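Local coordinates for Iron(III) ABC transporter, periplasmic iron-compound-binding protein (PDB 5GGY) that probably binds ferric hydroxamate siderophores such as Desferal in the periplasm and delivers them to an ABC transporter for iron uptake, at residues V132-Q135 against K136-M140; I117-F120 against K121-A124; K230-Q233 against K234-L237; F167-P170 against T171-F174. All coordinates share one frame; numbering follows the deposited sequence.

Contact 1 (V132-Q135 against K136-M140)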
loop_
_atom_site.group_PDB
_atom_site.type_symbol
_atom_site.label_atom_id
_atom_site.label_comp_id
_atom_site.label_asym_id
_atom_site.label_seq_id
_atom_site.Cartn_x
_atom_site.Cartn_y
_atom_site.Cartn_z
ATOM N N VAL A 132 4.084 -10.198 -8.414
ATOM C CA VAL A 132 5.368 -9.708 -7.927
ATOM C C VAL A 132 5.230 -8.259 -7.453
ATOM O O VAL A 132 5.854 -7.859 -6.469
ATOM C CB VAL A 132 6.467 -9.836 -9.017
ATOM C CG1 VAL A 132 5.852 -10.230 -10.354
ATOM C CG2 VAL A 132 7.287 -8.558 -9.147
ATOM N N ALA A 133 4.389 -7.489 -8.138
ATOM C CA ALA A 133 4.135 -6.104 -7.753
ATOM C C ALA A 133 3.476 -6.025 -6.382
ATOM O O ALA A 133 3.832 -5.181 -5.561
ATOM C CB ALA A 133 3.272 -5.415 -8.790
ATOM N N GLN A 134 2.511 -6.907 -6.144
ATOM C CA GLN A 134 1.820 -6.958 -4.863
ATOM C C GLN A 134 2.765 -7.377 -3.744
ATOM O O GLN A 134 2.730 -6.818 -2.650
ATOM C CB GLN A 134 0.631 -7.920 -4.929
ATOM C CG GLN A 134 -0.716 -7.234 -5.031
ATOM C CD GLN A 134 -1.059 -6.439 -3.787
ATOM O OE1 GLN A 134 -1.241 -7.002 -2.707
ATOM N NE2 GLN A 134 -1.143 -5.123 -3.931
ATOM N N GLN A 135 3.613 -8.359 -4.032
ATOM C CA GLN A 135 4.552 -8.877 -3.045
ATOM C C GLN A 135 5.564 -7.809 -2.627
ATOM O O GLN A 135 5.988 -7.767 -1.472
ATOM C CB GLN A 135 5.264 -10.120 -3.597
ATOM C CG GLN A 135 6.769 -9.980 -3.811
ATOM C CD GLN A 135 7.568 -10.206 -2.540
ATOM O OE1 GLN A 135 7.199 -11.024 -1.697
ATOM N NE2 GLN A 135 8.667 -9.473 -2.394
ATOM N N LYS A 136 5.938 -6.938 -3.559
ATOM C CA LYS A 136 6.935 -5.912 -3.271
ATOM C C LYS A 136 6.324 -4.721 -2.540
ATOM O O LYS A 136 6.987 -4.079 -1.725
ATOM C CB LYS A 136 7.618 -5.452 -4.558
ATOM C CG LYS A 136 8.562 -6.487 -5.137
ATOM C CD LYS A 136 9.644 -5.841 -5.976
ATOM C CE LYS A 136 10.739 -6.834 -6.322
ATOM N NZ LYS A 136 11.877 -6.178 -7.022
ATOM N N LEU A 137 5.060 -4.434 -2.832
ATOM C CA LEU A 137 4.337 -3.376 -2.137
ATOM C C LEU A 137 4.006 -3.794 -0.710
ATOM O O LEU A 137 4.119 -2.994 0.219
ATOM C CB LEU A 137 3.057 -3.017 -2.894
ATOM C CG LEU A 137 3.259 -2.253 -4.202
ATOM C CD1 LEU A 137 1.940 -2.101 -4.936
ATOM C CD2 LEU A 137 3.884 -0.895 -3.925
ATOM N N GLU A 138 3.595 -5.049 -0.549
ATOM C CA GLU A 138 3.291 -5.599 0.766
ATOM C C GLU A 138 4.528 -5.591 1.654
ATOM O O GLU A 138 4.461 -5.221 2.826
ATOM C CB GLU A 138 2.744 -7.023 0.645
ATOM C CG GLU A 138 1.325 -7.111 0.111
ATOM C CD GLU A 138 0.920 -8.532 -0.233
ATOM O OE1 GLU A 138 1.760 -9.443 -0.077
ATOM O OE2 GLU A 138 -0.234 -8.737 -0.660
ATOM N N ALA A 139 5.654 -6.004 1.083
ATOM C CA ALA A 139 6.921 -6.014 1.802
ATOM C C ALA A 139 7.352 -4.595 2.147
ATOM O O ALA A 139 7.979 -4.359 3.178
ATOM C CB ALA A 139 7.993 -6.709 0.980
ATOM N N MET A 140 7.004 -3.655 1.275
ATOM C CA MET A 140 7.342 -2.253 1.473
ATOM C C MET A 140 6.600 -1.656 2.668
ATOM O O MET A 140 7.206 -1.011 3.525
ATOM C CB MET A 140 7.030 -1.449 0.208
ATOM C CG MET A 140 7.592 -0.040 0.222
ATOM S SD MET A 140 7.263 0.877 -1.292
ATOM C CE MET A 140 5.501 1.153 -1.148
#
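The flat side-chain ends of Q134 and E138 meet one helical turn apart, with the amide and carboxylate planes 83° from each other, close to perpendicular. The end of the Q134 amide comes close to the E138 carboxylate, but which way round the amide sits in the model is doubtful. Both residues sit on the long helix 130-154. In class III binding proteins, such as E. coli FhuD, a long helix of this kind links the two lobes. CG of E138 stands beside its own backbone N, anti to the carbonyl carbon (chi1 -73°), and passes 3.1 Å from O of Q134. Beyond CG the chain is extended. V51 of the second subunit packs on E138.

The backbone follows the i to i+4 pattern. E138 N donates to Q134 O at 2.9 Å. K136 N bonds to V132 O, and L137 N to A133 O.

K136 leaves the helix as an extended chain. Its CG lies 3.3 Å from V132 O, and its NZ forms a salt bridge with E32. A133 and L137 are buried against helix 112-126. L137 lays its CG 3.3 Å from A133 O. One residue beyond E138, A139 N donates to Q135 O at 3.1 Å, and the donor stands 39° out of the carbonyl plane.

Contact 2 (I117-F120 against K121-A124)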
loop_
_atom_site.group_PDB
_atom_site.type_symbol
_atom_site.label_atom_id
_atom_site.label_comp_id
_atom_site.label_asym_id
_atom_site.label_seq_id
_atom_site.Cartn_x
_atom_site.Cartn_y
_atom_site.Cartn_z
ATOM N N ILE A 117 3.310 4.598 -7.187
ATOM C CA ILE A 117 2.696 3.338 -6.796
ATOM C C ILE A 117 1.659 2.894 -7.820
ATOM O O ILE A 117 1.580 1.722 -8.178
ATOM C CB ILE A 117 2.022 3.449 -5.407
ATOM C CG1 ILE A 117 3.079 3.599 -4.318
ATOM C CG2 ILE A 117 1.152 2.235 -5.137
ATOM C CD1 ILE A 117 2.497 3.755 -2.933
ATOM N N SER A 118 0.874 3.848 -8.302
ATOM C CA SER A 118 -0.166 3.561 -9.278
ATOM C C SER A 118 0.434 3.122 -10.611
ATOM O O SER A 118 -0.060 2.188 -11.243
ATOM C CB SER A 118 -1.064 4.784 -9.481
ATOM O OG SER A 118 -2.129 4.482 -10.369
ATOM N N HIS A 119 1.504 3.793 -11.028
ATOM C CA HIS A 119 2.191 3.438 -12.266
ATOM C C HIS A 119 2.815 2.050 -12.163
ATOM O O HIS A 119 2.822 1.289 -13.130
ATOM C CB HIS A 119 3.263 4.473 -12.609
ATOM C CG HIS A 119 2.711 5.772 -13.109
ATOM N ND1 HIS A 119 1.363 5.981 -13.299
ATOM C CD2 HIS A 119 3.323 6.926 -13.460
ATOM C CE1 HIS A 119 1.167 7.209 -13.745
ATOM N NE2 HIS A 119 2.343 7.804 -13.852
ATOM N N PHE A 120 3.340 1.736 -10.983
ATOM C CA PHE A 120 3.954 0.441 -10.720
ATOM C C PHE A 120 2.947 -0.682 -10.915
ATOM O O PHE A 120 3.278 -1.749 -11.435
ATOM C CB PHE A 120 4.524 0.418 -9.302
ATOM C CG PHE A 120 5.268 -0.840 -8.953
ATOM C CD1 PHE A 120 6.463 -1.158 -9.578
ATOM C CD2 PHE A 120 4.790 -1.681 -7.962
ATOM C CE1 PHE A 120 7.152 -2.306 -9.237
ATOM C CE2 PHE A 120 5.472 -2.827 -7.617
ATOM C CZ PHE A 120 6.652 -3.143 -8.252
ATOM N N LYS A 121 1.709 -0.429 -10.508
ATOM C CA LYS A 121 0.644 -1.412 -10.651
ATOM C C LYS A 121 0.193 -1.576 -12.099
ATOM O O LYS A 121 0.057 -2.694 -12.587
ATOM C CB LYS A 121 -0.546 -1.019 -9.783
ATOM C CG LYS A 121 -0.262 -1.036 -8.303
ATOM C CD LYS A 121 -1.433 -0.473 -7.546
ATOM C CE LYS A 121 -1.260 -0.659 -6.058
ATOM N NZ LYS A 121 -2.380 -0.010 -5.337
ATOM N N THR A 122 -0.045 -0.453 -12.772
ATOM C CA THR A 122 -0.493 -0.463 -14.162
ATOM C C THR A 122 0.517 -1.152 -15.073
ATOM O O THR A 122 0.142 -1.901 -15.976
ATOM C CB THR A 122 -0.755 0.963 -14.679
ATOM O OG1 THR A 122 0.417 1.760 -14.484
ATOM C CG2 THR A 122 -1.921 1.594 -13.936
ATOM N N LEU A 123 1.798 -0.888 -14.836
ATOM C CA LEU A 123 2.860 -1.532 -15.594
ATOM C C LEU A 123 2.868 -3.036 -15.335
ATOM O O LEU A 123 3.123 -3.830 -16.241
ATOM C CB LEU A 123 4.220 -0.917 -15.245
ATOM C CG LEU A 123 4.491 0.488 -15.783
ATOM C CD1 LEU A 123 5.788 1.037 -15.213
ATOM C CD2 LEU A 123 4.539 0.469 -17.304
ATOM N N ALA A 124 2.576 -3.423 -14.099
ATOM C CA ALA A 124 2.523 -4.831 -13.736
ATOM C C ALA A 124 1.380 -5.524 -14.459
ATOM O O ALA A 124 1.500 -6.673 -14.881
ATOM C CB ALA A 124 2.370 -4.981 -12.240
#
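I117 and K121 lie side by side and point the same way, one turn apart on helix 112-126. The apolar contact is CG2 of I117 against CE of K121, at 3.9 Å. The lysine chain is extended beyond CG, which carries its methylenes along I117. Its NZ makes a salt bridge with E54 of the second subunit.

The backbone bonds are mostly regular. T122 N donates to S118 O at 3.1 Å, and K121 N to I117 O at 3.2 Å. K121 N also makes a weak bond to S118 O.

The carbonyl of H119 takes two bonds. L123 N comes at 2.9 Å and OG1 of T122 at 2.8 Å, both from the same face of the carbonyl plane. T122 can do this because OG1 stands between its own N and carbonyl carbon (chi1 55°). The hydroxyl approaches from well to the side, at a C=O...O angle of 106°. The imidazole of H119 is held elsewhere, by NE2 to P104 O.

For the buried side, F120 packs on helix 24-32 and on A133 of helix 130-154. A threonine hydroxyl returned to a carbonyl of the preceding turn is a familiar feature of alpha helices.

Contact 3 (K230-Q233 against K234-L237)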
loop_
_atom_site.group_PDB
_atom_site.type_symbol
_atom_site.label_atom_id
_atom_site.label_comp_id
_atom_site.label_asym_id
_atom_site.label_seq_id
_atom_site.Cartn_x
_atom_site.Cartn_y
_atom_site.Cartn_z
ATOM N N LYS A 230 32.034 18.742 1.179
ATOM C CA LYS A 230 33.110 19.184 2.060
ATOM C C LYS A 230 33.146 20.701 2.161
ATOM O O LYS A 230 33.338 21.254 3.239
ATOM C CB LYS A 230 34.453 18.658 1.553
ATOM C CG LYS A 230 35.668 19.149 2.318
ATOM C CD LYS A 230 36.665 19.815 1.382
ATOM C CE LYS A 230 38.012 20.005 2.059
ATOM N NZ LYS A 230 38.696 21.250 1.607
ATOM N N LYS A 231 32.951 21.367 1.028
ATOM C CA LYS A 231 32.974 22.823 0.980
ATOM C C LYS A 231 31.859 23.425 1.827
ATOM O O LYS A 231 32.068 24.420 2.526
ATOM C CB LYS A 231 32.856 23.325 -0.461
ATOM C CG LYS A 231 32.882 24.837 -0.563
ATOM C CD LYS A 231 32.851 25.317 -2.006
ATOM C CE LYS A 231 33.041 26.825 -2.054
ATOM N NZ LYS A 231 32.557 27.442 -3.321
ATOM N N VAL A 232 30.677 22.821 1.764
ATOM C CA VAL A 232 29.544 23.293 2.550
ATOM C C VAL A 232 29.824 23.169 4.046
ATOM O O VAL A 232 29.607 24.112 4.805
ATOM C CB VAL A 232 28.255 22.523 2.200
ATOM C CG1 VAL A 232 27.156 22.822 3.209
ATOM C CG2 VAL A 232 27.800 22.875 0.792
ATOM N N GLN A 233 30.327 22.009 4.457
ATOM C CA GLN A 233 30.550 21.718 5.871
ATOM C C GLN A 233 31.498 22.694 6.566
ATOM O O GLN A 233 31.395 22.906 7.774
ATOM C CB GLN A 233 31.078 20.294 6.030
ATOM C CG GLN A 233 30.039 19.223 5.747
ATOM C CD GLN A 233 30.609 17.824 5.815
ATOM O OE1 GLN A 233 31.259 17.361 4.876
ATOM N NE2 GLN A 233 30.370 17.139 6.928
ATOM N N LYS A 234 32.412 23.290 5.806
ATOM C CA LYS A 234 33.387 24.227 6.367
ATOM C C LYS A 234 32.888 25.662 6.338
ATOM O O LYS A 234 33.391 26.520 7.056
ATOM C CB LYS A 234 34.705 24.154 5.604
ATOM C CG LYS A 234 35.197 22.753 5.322
ATOM C CD LYS A 234 36.322 22.811 4.316
ATOM C CE LYS A 234 35.883 23.539 3.056
ATOM N NZ LYS A 234 36.987 23.640 2.069
ATOM N N SER A 235 31.907 25.921 5.486
ATOM C CA SER A 235 31.401 27.275 5.300
ATOM C C SER A 235 30.821 27.840 6.594
ATOM O O SER A 235 30.255 27.113 7.410
ATOM C CB SER A 235 30.345 27.304 4.193
ATOM O OG SER A 235 29.257 26.454 4.506
ATOM N N VAL A 236 30.982 29.146 6.769
ATOM C CA VAL A 236 30.528 29.840 7.966
ATOM C C VAL A 236 29.016 29.735 8.148
ATOM O O VAL A 236 28.527 29.539 9.261
ATOM C CB VAL A 236 30.930 31.328 7.924
ATOM C CG1 VAL A 236 30.652 31.991 9.262
ATOM C CG2 VAL A 236 32.397 31.464 7.550
ATOM N N LEU A 237 28.283 29.858 7.045
ATOM C CA LEU A 237 26.822 29.820 7.081
ATOM C C LEU A 237 26.303 28.465 7.554
ATOM O O LEU A 237 25.265 28.380 8.207
ATOM C CB LEU A 237 26.245 30.149 5.701
ATOM C CG LEU A 237 24.721 30.171 5.558
ATOM C CD1 LEU A 237 24.107 31.192 6.502
ATOM C CD2 LEU A 237 24.323 30.458 4.117
#
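K234 folds its side chain back over the turn before it, and its end lies across the end of K230. This is the C-terminal end of the short helix 229-234, where the chain passes through S235 into helix 236-239. S235 is the N-cap residue of that second helix.

The lysine chain of K234 bends at CG-CD (chi3 -55°). That bend keeps its methylenes over the backbone, with CG 3.2 Å from K230 O and CE 3.6 Å from K231 CA. K230 bends as well, and the two ammonium groups are modelled close together. NZ of K230 and NZ of K234 lie 3.0 Å apart. Both are donors and both are probably charged, so the pair should be unfavourable, and the exact placing of these exposed ends is doubtful.

The backbone is loosening here. The bonds from K234 N to K230 O and from S235 N to K231 O are both weak. V232, the buried residue of this turn, packs on F226.

The turn closes at V232 O. OG of S235 is also modelled near this oxygen, but at a spacing too short to be reliable. S235 N donates to V232 O at 3.0 Å, with the donor 62° out of the carbonyl plane.

Contact 4 (F167-P170 against T171-F174)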
loop_
_atom_site.group_PDB
_atom_site.type_symbol
_atom_site.label_atom_id
_atom_site.label_comp_id
_atom_site.label_asym_id
_atom_site.label_seq_id
_atom_site.Cartn_x
_atom_site.Cartn_y
_atom_site.Cartn_z
ATOM N N PHE A 167 21.398 19.693 -2.364
ATOM C CA PHE A 167 22.083 20.956 -2.600
ATOM C C PHE A 167 22.068 21.338 -4.074
ATOM O O PHE A 167 22.512 20.573 -4.922
ATOM C CB PHE A 167 23.532 20.886 -2.108
ATOM C CG PHE A 167 23.678 20.980 -0.618
ATOM C CD1 PHE A 167 23.589 22.201 0.030
ATOM C CD2 PHE A 167 23.906 19.848 0.137
ATOM C CE1 PHE A 167 23.723 22.282 1.407
ATOM C CE2 PHE A 167 24.039 19.928 1.510
ATOM C CZ PHE A 167 23.948 21.145 2.144
ATOM N N ALA A 168 21.548 22.522 -4.377
ATOM C CA ALA A 168 21.633 23.067 -5.728
ATOM C C ALA A 168 23.060 23.539 -5.958
ATOM O O ALA A 168 23.647 23.343 -7.018
ATOM C CB ALA A 168 20.656 24.204 -5.914
ATOM N N ASN A 169 23.603 24.156 -4.920
ATOM C CA ASN A 169 24.985 24.588 -4.877
ATOM C C ASN A 169 25.304 24.861 -3.409
ATOM O O ASN A 169 24.433 24.693 -2.561
ATOM C CB ASN A 169 25.208 25.815 -5.770
ATOM C CG ASN A 169 24.376 27.003 -5.359
ATOM O OD1 ASN A 169 24.648 27.649 -4.347
ATOM N ND2 ASN A 169 23.373 27.323 -6.166
ATOM N N PRO A 170 26.547 25.255 -3.090
ATOM C CA PRO A 170 26.861 25.471 -1.672
ATOM C C PRO A 170 26.029 26.550 -0.976
ATOM O O PRO A 170 26.072 26.615 0.245
ATOM C CB PRO A 170 28.335 25.868 -1.713
ATOM C CG PRO A 170 28.860 25.149 -2.891
ATOM C CD PRO A 170 27.771 25.201 -3.911
ATOM N N THR A 171 25.281 27.361 -1.721
ATOM C CA THR A 171 24.464 28.390 -1.088
ATOM C C THR A 171 22.977 28.296 -1.426
ATOM O O THR A 171 22.185 29.100 -0.956
ATOM C CB THR A 171 24.976 29.802 -1.444
ATOM O OG1 THR A 171 25.088 29.945 -2.863
ATOM C CG2 THR A 171 26.331 30.047 -0.801
ATOM N N SER A 172 22.600 27.308 -2.227
ATOM C CA SER A 172 21.200 27.119 -2.599
ATOM C C SER A 172 20.757 25.696 -2.296
ATOM O O SER A 172 21.552 24.770 -2.346
ATOM C CB SER A 172 20.978 27.430 -4.080
ATOM O OG SER A 172 19.620 27.723 -4.344
ATOM N N VAL A 173 19.479 25.525 -1.981
ATOM C CA VAL A 173 18.959 24.233 -1.536
ATOM C C VAL A 173 17.608 23.889 -2.171
ATOM O O VAL A 173 16.766 24.759 -2.363
ATOM C CB VAL A 173 18.843 24.210 0.013
ATOM C CG1 VAL A 173 17.578 23.513 0.473
ATOM C CG2 VAL A 173 20.078 23.572 0.626
ATOM N N PHE A 174 17.425 22.615 -2.511
ATOM C CA PHE A 174 16.144 22.106 -2.994
ATOM C C PHE A 174 15.377 21.401 -1.886
ATOM O O PHE A 174 15.593 20.223 -1.635
ATOM C CB PHE A 174 16.339 21.138 -4.164
ATOM C CG PHE A 174 16.753 21.801 -5.445
ATOM C CD1 PHE A 174 15.976 22.798 -6.011
ATOM C CD2 PHE A 174 17.907 21.406 -6.097
ATOM C CE1 PHE A 174 16.354 23.402 -7.195
ATOM C CE2 PHE A 174 18.287 22.004 -7.282
ATOM C CZ PHE A 174 17.513 23.004 -7.831
#
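A type I beta turn from N169 to S172 joins strand 161-167 to strand 172-176, and N169 and T171 meet across it through the asparagine side chain. OD1 of N169 takes two bonds from T171. The backbone N of T171 lies 2.7 Å from OD1, which makes an Asx turn, and OG1 of T171 lies 2.8 Å from it. The hydroxyl comes from beyond the oxygen, at a C=O...O angle of 156°. With chi1 at 60°, CG of N169 is flanked by both backbone neighbours of its CA, which brings OD1 to T171. On the other branch, ND2 of N169 sits 3.2 Å from CB of S172. The turn itself is closed by S172 N to N169 O at 3.2 Å, with the donor well above the carbonyl plane.

Next to the turn is a classic beta bulge in this antiparallel hairpin. A168 and N169 both face S172. A168 N donates to S172 O at 3.0 Å, and N169 N makes a weak bond to the same oxygen. OG of S172 is held by Q206.

F167 and V173 form a non-hydrogen-bonded pair. Their side chains meet at CD1 of F167 and CG2 of V173, 3.8 Å apart. F167 also stacks on F226 and meets Y222 edge-to-face. A168 puts its CB 3.5 Å from CE2 of F174, obliquely to the ring.

How the contacts relate
The four contacts form two groups on opposite sides of the chain's centre. Contacts 1 and 2 touch, with centres about 11 Å apart. They lie on consecutive helices, and A133 CB meets A124 CB at 3.6 Å while L137 CD1 meets K121 CE at 3.7 Å. Both also reach the second subunit. Contacts 3 and 4 form the other group, with centres about 12 Å apart. V232 joins them: its CG2 lies 3.7 Å from P170 CA and its CG1 3.8 Å from F167 CZ. K231 packs on P170 as well. The hairpin thus rests on helix 229-234. Between the groups, the nearest atoms of contacts 1 and 4 are about 21 Å apart.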